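NAD nucleotidase (Haemophilus influenzae, PDB 3ZTV) degrades NAD to adenosine and nicotinamide riboside in the periplasm, acting as a zinc-dependent pyrophosphatase and 5'-nucleotidase of broad specificity. Local coordinates at residues A10-Y24 with G264-F278. Residues are numbered along the deposited sequence; the frame is centred on the assembly and turned at random.
Sequences AVELSILHINDHHSY and GWAYSAVVGDLGVKF. With ZN (zinc ion), chain C.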
loop_
_atom_site.group_PDB
_atom_site.type_symbol
_atom_site.label_atom_id
_atom_site.label_comp_id
_atom_site.label_asym_id
_atom_site.label_seq_id
_atom_site.Cartn_x
_atom_site.Cartn_y
_atom_site.Cartn_z
ATOM N N ALA A 10 -28.505 -8.181 -20.465
ATOM C CA ALA A 10 -28.890 -7.423 -19.278
ATOM C C ALA A 10 -29.460 -8.375 -18.228
ATOM O O ALA A 10 -30.146 -9.339 -18.565
ATOM C CB ALA A 10 -29.916 -6.367 -19.636
ATOM N N VAL A 11 -29.172 -8.115 -16.956
ATOM C CA VAL A 11 -29.764 -8.908 -15.874
ATOM C C VAL A 11 -30.101 -8.048 -14.672
ATOM O O VAL A 11 -29.528 -6.977 -14.484
ATOM C CB VAL A 11 -28.839 -10.055 -15.399
ATOM C CG1 VAL A 11 -28.614 -11.063 -16.510
ATOM C CG2 VAL A 11 -27.520 -9.506 -14.882
ATOM N N GLU A 12 -31.021 -8.529 -13.842
ATOM C CA GLU A 12 -31.364 -7.805 -12.622
ATOM C C GLU A 12 -31.055 -8.623 -11.368
ATOM O O GLU A 12 -31.084 -9.856 -11.385
ATOM C CB GLU A 12 -32.821 -7.339 -12.635
ATOM C CG GLU A 12 -33.106 -6.239 -11.615
ATOM C CD GLU A 12 -34.436 -5.549 -11.826
ATOM O OE1 GLU A 12 -34.961 -5.566 -12.963
ATOM O OE2 GLU A 12 -34.961 -4.985 -10.843
ATOM N N LEU A 13 -30.714 -7.910 -10.301
ATOM C CA LEU A 13 -30.338 -8.498 -9.019
ATOM C C LEU A 13 -31.141 -7.832 -7.914
ATOM O O LEU A 13 -31.383 -6.626 -7.972
ATOM C CB LEU A 13 -28.854 -8.233 -8.750
ATOM C CG LEU A 13 -27.747 -9.273 -8.919
ATOM C CD1 LEU A 13 -26.458 -8.675 -8.377
ATOM C CD2 LEU A 13 -28.070 -10.554 -8.177
ATOM N N SER A 14 -31.512 -8.604 -6.893
ATOM C CA SER A 14 -32.213 -8.052 -5.735
ATOM C C SER A 14 -31.342 -8.220 -4.486
ATOM O O SER A 14 -31.345 -9.274 -3.853
ATOM C CB SER A 14 -33.578 -8.724 -5.554
ATOM O OG SER A 14 -34.381 -8.466 -6.697
ATOM N N ILE A 15 -30.584 -7.183 -4.150
ATOM C CA ILE A 15 -29.672 -7.242 -3.010
ATOM C C ILE A 15 -30.432 -6.990 -1.702
ATOM O O ILE A 15 -31.161 -6.016 -1.574
ATOM C CB ILE A 15 -28.520 -6.241 -3.183
ATOM C CG1 ILE A 15 -27.816 -6.493 -4.526
ATOM C CG2 ILE A 15 -27.550 -6.327 -2.011
ATOM C CD1 ILE A 15 -26.741 -5.496 -4.839
ATOM N N LEU A 16 -30.244 -7.894 -0.750
ATOM C CA LEU A 16 -30.862 -7.816 0.579
ATOM C C LEU A 16 -29.732 -7.965 1.580
ATOM O O LEU A 16 -28.971 -8.940 1.510
ATOM C CB LEU A 16 -31.872 -8.947 0.760
ATOM C CG LEU A 16 -33.073 -8.909 -0.197
ATOM C CD1 LEU A 16 -33.837 -10.232 -0.186
ATOM C CD2 LEU A 16 -33.998 -7.758 0.170
ATOM N N HIS A 17 -29.572 -7.006 2.489
ATOM C CA HIS A 17 -28.360 -6.996 3.293
ATOM C C HIS A 17 -28.550 -6.452 4.709
ATOM O O HIS A 17 -29.416 -5.607 4.973
ATOM C CB HIS A 17 -27.265 -6.213 2.560
ATOM C CG HIS A 17 -27.534 -4.747 2.467
ATOM N ND1 HIS A 17 -28.385 -4.185 1.539
ATOM C CD2 HIS A 17 -27.034 -3.722 3.187
ATOM C CE1 HIS A 17 -28.409 -2.873 1.709
ATOM N NE2 HIS A 17 -27.593 -2.568 2.703
ATOM N N ILE A 18 -27.743 -6.986 5.624
ATOM C CA ILE A 18 -27.583 -6.425 6.970
ATOM C C ILE A 18 -26.092 -6.290 7.297
ATOM O O ILE A 18 -25.227 -6.822 6.566
ATOM C CB ILE A 18 -28.273 -7.271 8.089
ATOM C CG1 ILE A 18 -27.518 -8.569 8.414
ATOM C CG2 ILE A 18 -29.712 -7.581 7.730
ATOM C CD1 ILE A 18 -27.986 -9.224 9.732
ATOM N N ASN A 19 -25.774 -5.626 8.407
ATOM C CA ASN A 19 -24.381 -5.485 8.832
ATOM C C ASN A 19 -24.343 -5.160 10.313
ATOM O O ASN A 19 -25.292 -4.590 10.858
ATOM C CB ASN A 19 -23.682 -4.360 8.063
ATOM C CG ASN A 19 -24.355 -3.015 8.277
ATOM O OD1 ASN A 19 -23.942 -2.209 9.129
ATOM N ND2 ASN A 19 -25.402 -2.764 7.512
ATOM N N ASP A 20 -23.251 -5.541 10.974
ATOM C CA ASP A 20 -22.969 -5.062 12.327
ATOM C C ASP A 20 -24.083 -5.407 13.319
ATOM O O ASP A 20 -24.497 -4.585 14.150
ATOM C CB ASP A 20 -22.697 -3.555 12.322
ATOM C CG ASP A 20 -21.418 -3.204 11.584
ATOM O OD1 ASP A 20 -20.321 -3.246 12.198
ATOM O OD2 ASP A 20 -21.493 -2.895 10.377
ATOM N N HIS A 21 -24.585 -6.627 13.238
ATOM C CA HIS A 21 -25.596 -7.015 14.220
ATOM C C HIS A 21 -25.043 -7.182 15.645
ATOM O O HIS A 21 -25.799 -7.042 16.607
ATOM C CB HIS A 21 -26.501 -8.185 13.749
ATOM C CG HIS A 21 -25.988 -9.563 14.038
ATOM N ND1 HIS A 21 -25.275 -10.305 13.116
ATOM C CD2 HIS A 21 -26.176 -10.374 15.111
ATOM C CE1 HIS A 21 -25.007 -11.494 13.628
ATOM N NE2 HIS A 21 -25.552 -11.564 14.832
ATOM N N HIS A 22 -23.741 -7.421 15.769
ATOM C CA HIS A 22 -23.066 -7.376 17.079
ATOM C C HIS A 22 -23.788 -8.200 18.157
ATOM O O HIS A 22 -23.976 -7.743 19.288
ATOM C CB HIS A 22 -22.899 -5.928 17.531
ATOM C CG HIS A 22 -21.760 -5.211 16.865
ATOM N ND1 HIS A 22 -20.442 -5.399 17.220
ATOM C CD2 HIS A 22 -21.751 -4.267 15.891
ATOM C CE1 HIS A 22 -19.667 -4.630 16.472
ATOM N NE2 HIS A 22 -20.441 -3.916 15.669
ATOM N N SER A 23 -24.228 -9.391 17.776
ATOM C CA SER A 23 -24.850 -10.318 18.716
ATOM C C SER A 23 -26.174 -9.832 19.304
ATOM O O SER A 23 -26.612 -10.342 20.348
ATOM C CB SER A 23 -23.860 -10.721 19.825
ATOM O OG SER A 23 -22.717 -11.355 19.275
ATOM N N TYR A 24 -26.824 -8.874 18.634
ATOM C CA TYR A 24 -28.150 -8.411 19.057
ATOM C C TYR A 24 -29.216 -9.368 18.533
ATOM O O TYR A 24 -29.862 -9.112 17.503
ATOM C CB TYR A 24 -28.430 -6.980 18.587
ATOM C CG TYR A 24 -27.843 -5.934 19.498
ATOM C CD1 TYR A 24 -26.471 -5.721 19.559
ATOM C CD2 TYR A 24 -28.663 -5.164 20.318
ATOM C CE1 TYR A 24 -25.928 -4.766 20.402
ATOM C CE2 TYR A 24 -28.132 -4.205 21.167
ATOM C CZ TYR A 24 -26.762 -4.010 21.200
ATOM O OH TYR A 24 -26.250 -3.053 22.046
ATOM N N GLY A 264 -26.601 -0.581 6.304
ATOM C CA GLY A 264 -27.887 -0.912 6.903
ATOM C C GLY A 264 -27.936 -0.674 8.406
ATOM O O GLY A 264 -28.399 -1.525 9.179
ATOM N N TRP A 265 -27.480 0.500 8.828
ATOM C CA TRP A 265 -27.509 0.873 10.247
ATOM C C TRP A 265 -26.701 -0.148 11.063
ATOM O O TRP A 265 -25.550 -0.426 10.707
ATOM C CB TRP A 265 -28.959 1.037 10.737
ATOM C CG TRP A 265 -29.138 2.012 11.880
ATOM C CD1 TRP A 265 -28.177 2.788 12.460
ATOM C CD2 TRP A 265 -30.367 2.324 12.553
ATOM N NE1 TRP A 265 -28.731 3.556 13.463
ATOM C CE2 TRP A 265 -30.074 3.291 13.536
ATOM C CE3 TRP A 265 -31.688 1.881 12.414
ATOM C CZ2 TRP A 265 -31.054 3.813 14.390
ATOM C CZ3 TRP A 265 -32.653 2.396 13.254
ATOM C CH2 TRP A 265 -32.331 3.346 14.238
ATOM N N ALA A 266 -27.260 -0.703 12.140
ATOM C CA ALA A 266 -26.580 -1.725 12.934
ATOM C C ALA A 266 -27.569 -2.411 13.869
ATOM O O ALA A 266 -28.754 -2.065 13.901
ATOM C CB ALA A 266 -25.430 -1.105 13.734
ATOM N N TYR A 267 -27.062 -3.388 14.624
ATOM C CA TYR A 267 -27.780 -4.005 15.754
ATOM C C TYR A 267 -29.125 -4.622 15.353
ATOM O O TYR A 267 -30.141 -4.452 16.047
ATOM C CB TYR A 267 -27.950 -3.018 16.923
ATOM C CG TYR A 267 -26.662 -2.465 17.509
ATOM C CD1 TYR A 267 -25.427 -3.043 17.233
ATOM C CD2 TYR A 267 -26.689 -1.367 18.358
ATOM C CE1 TYR A 267 -24.249 -2.525 17.775
ATOM C CE2 TYR A 267 -25.526 -0.855 18.914
ATOM C CZ TYR A 267 -24.306 -1.440 18.614
ATOM O OH TYR A 267 -23.136 -0.935 19.149
ATOM N N SER A 268 -29.107 -5.352 14.240
ATOM C CA SER A 268 -30.260 -6.063 13.675
ATOM C C SER A 268 -31.495 -5.193 13.404
ATOM O O SER A 268 -32.603 -5.709 13.360
ATOM C CB SER A 268 -30.603 -7.354 14.461
ATOM O OG SER A 268 -30.917 -7.114 15.821
ATOM N N ALA A 269 -31.298 -3.899 13.146
ATOM C CA ALA A 269 -32.436 -2.974 13.035
ATOM C C ALA A 269 -33.014 -2.831 11.635
ATOM O O ALA A 269 -34.184 -2.451 11.504
ATOM C CB ALA A 269 -32.051 -1.599 13.561
ATOM N N VAL A 270 -32.213 -3.138 10.610
ATOM C CA VAL A 270 -32.578 -2.813 9.227
ATOM C C VAL A 270 -32.246 -3.945 8.282
ATOM O O VAL A 270 -31.184 -4.574 8.400
ATOM C CB VAL A 270 -31.835 -1.523 8.742
ATOM C CG1 VAL A 270 -31.851 -1.379 7.205
ATOM C CG2 VAL A 270 -32.440 -0.293 9.400
ATOM N N VAL A 271 -33.151 -4.198 7.341
ATOM C CA VAL A 271 -32.830 -4.982 6.158
ATOM C C VAL A 271 -32.810 -4.023 4.970
ATOM O O VAL A 271 -33.835 -3.408 4.653
ATOM C CB VAL A 271 -33.845 -6.120 5.928
ATOM C CG1 VAL A 271 -33.684 -6.716 4.526
ATOM C CG2 VAL A 271 -33.692 -7.201 6.997
ATOM N N GLY A 272 -31.644 -3.873 4.340
ATOM C CA GLY A 272 -31.545 -3.054 3.142
ATOM C C GLY A 272 -31.995 -3.845 1.925
ATOM O O GLY A 272 -31.736 -5.038 1.816
ATOM N N ASP A 273 -32.650 -3.155 1.000
ATOM C CA ASP A 273 -33.338 -3.770 -0.142
ATOM C C ASP A 273 -33.060 -2.884 -1.367
ATOM O O ASP A 273 -33.621 -1.792 -1.488
ATOM C CB ASP A 273 -34.829 -3.788 0.236
ATOM C CG ASP A 273 -35.767 -4.238 -0.878
ATOM O OD1 ASP A 273 -35.334 -4.530 -2.004
ATOM O OD2 ASP A 273 -36.990 -4.281 -0.587
ATOM N N LEU A 274 -32.136 -3.323 -2.227
ATOM C CA LEU A 274 -31.702 -2.560 -3.399
ATOM C C LEU A 274 -31.871 -3.403 -4.655
ATOM O O LEU A 274 -31.187 -4.409 -4.832
ATOM C CB LEU A 274 -30.239 -2.088 -3.259
ATOM C CG LEU A 274 -29.782 -1.060 -4.305
ATOM C CD1 LEU A 274 -30.407 0.283 -3.976
ATOM C CD2 LEU A 274 -28.261 -0.940 -4.366
ATOM N N GLY A 275 -32.777 -2.977 -5.528
ATOM C CA GLY A 275 -32.953 -3.611 -6.823
ATOM C C GLY A 275 -32.030 -2.959 -7.828
ATOM O O GLY A 275 -32.000 -1.729 -7.963
ATOM N N VAL A 276 -31.260 -3.793 -8.520
ATOM C CA VAL A 276 -30.252 -3.317 -9.462
ATOM C C VAL A 276 -30.417 -3.963 -10.824
ATOM O O VAL A 276 -30.468 -5.190 -10.933
ATOM C CB VAL A 276 -28.825 -3.626 -8.969
ATOM C CG1 VAL A 276 -27.793 -3.104 -9.975
ATOM C CG2 VAL A 276 -28.589 -3.034 -7.583
ATOM N N LYS A 277 -30.491 -3.140 -11.867
ATOM C CA LYS A 277 -30.456 -3.648 -13.231
ATOM C C LYS A 277 -29.079 -3.365 -13.823
ATOM O O LYS A 277 -28.547 -2.264 -13.690
ATOM C CB LYS A 277 -31.552 -3.021 -14.094
ATOM C CG LYS A 277 -31.524 -3.527 -15.537
ATOM C CD LYS A 277 -32.697 -3.026 -16.362
ATOM C CE LYS A 277 -32.612 -3.566 -17.786
ATOM N NZ LYS A 277 -33.824 -3.250 -18.592
ATOM N N PHE A 278 -28.497 -4.375 -14.456
ATOM C CA PHE A 278 -27.216 -4.218 -15.135
ATOM C C PHE A 278 -27.425 -4.238 -16.643
ATOM O O PHE A 278 -28.113 -5.116 -17.166
ATOM C CB PHE A 278 -26.259 -5.347 -14.747
ATOM C CG PHE A 278 -25.826 -5.333 -13.299
ATOM C CD1 PHE A 278 -24.725 -4.589 -12.897
ATOM C CD2 PHE A 278 -26.492 -6.093 -12.353
ATOM C CE1 PHE A 278 -24.312 -4.588 -11.576
ATOM C CE2 PHE A 278 -26.083 -6.092 -11.026
ATOM C CZ PHE A 278 -24.984 -5.336 -10.642
HETATM ZN ZN ZN C . -19.672 -2.813 14.039
HETATM O O HOH W 1 -33.670 -6.356 -3.135
HETATM O O HOH W 2 -27.706 -5.516 11.817
HETATM O O HOH W 3 -28.571 -4.260 9.426
HETATM O O HOH W 4 -17.921 -1.782 13.672
#
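Tyr24 and Tyr267 lie face on face in an offset stack, ring centroids 4.2 Å apart and planes 12° from parallel, with Tyr24 CE1 over the centre of the Tyr267 ring. Tyr267 CB also packs over the Tyr24 face, a CH-pi contact. The imidazole of His22 is turned 84° from the Tyr267 plane; its CD2 meets Tyr267 CE1 at 3.6 Å. With CG anti to its carbonyl carbon (chi1 -79°), His22 directs NE2 to the zinc ion, 2.1 Å away, which Asp20 OD1 binds at 2.0 Å; Asp70 and a water are further ligands. Asp20 OD2 is hydrogen-bonded to Asp226 N, and Thr73 is the outside polar partner of His22. Tyr267 N donates to Asp20 O (2.9 Å) from above the carbonyl plane, tying a zinc ligand's backbone to 264-278. Behind this loop, strands 11-18 and 270-278 pair antiparallel. Gly272, lacking a side chain, leaves room for the His17 ring, one face of which lies over Gly272 N. Leu13 CD1 touches Phe278 CE2 (3.7 Å) and Ile15 CD1 meets Val276 CG2, apolar groups suited to one buried sheet face. Aromatic packing and the backbone bond would be expected to limit movement of the metallophosphoesterase loop carrying Asp20 and His22.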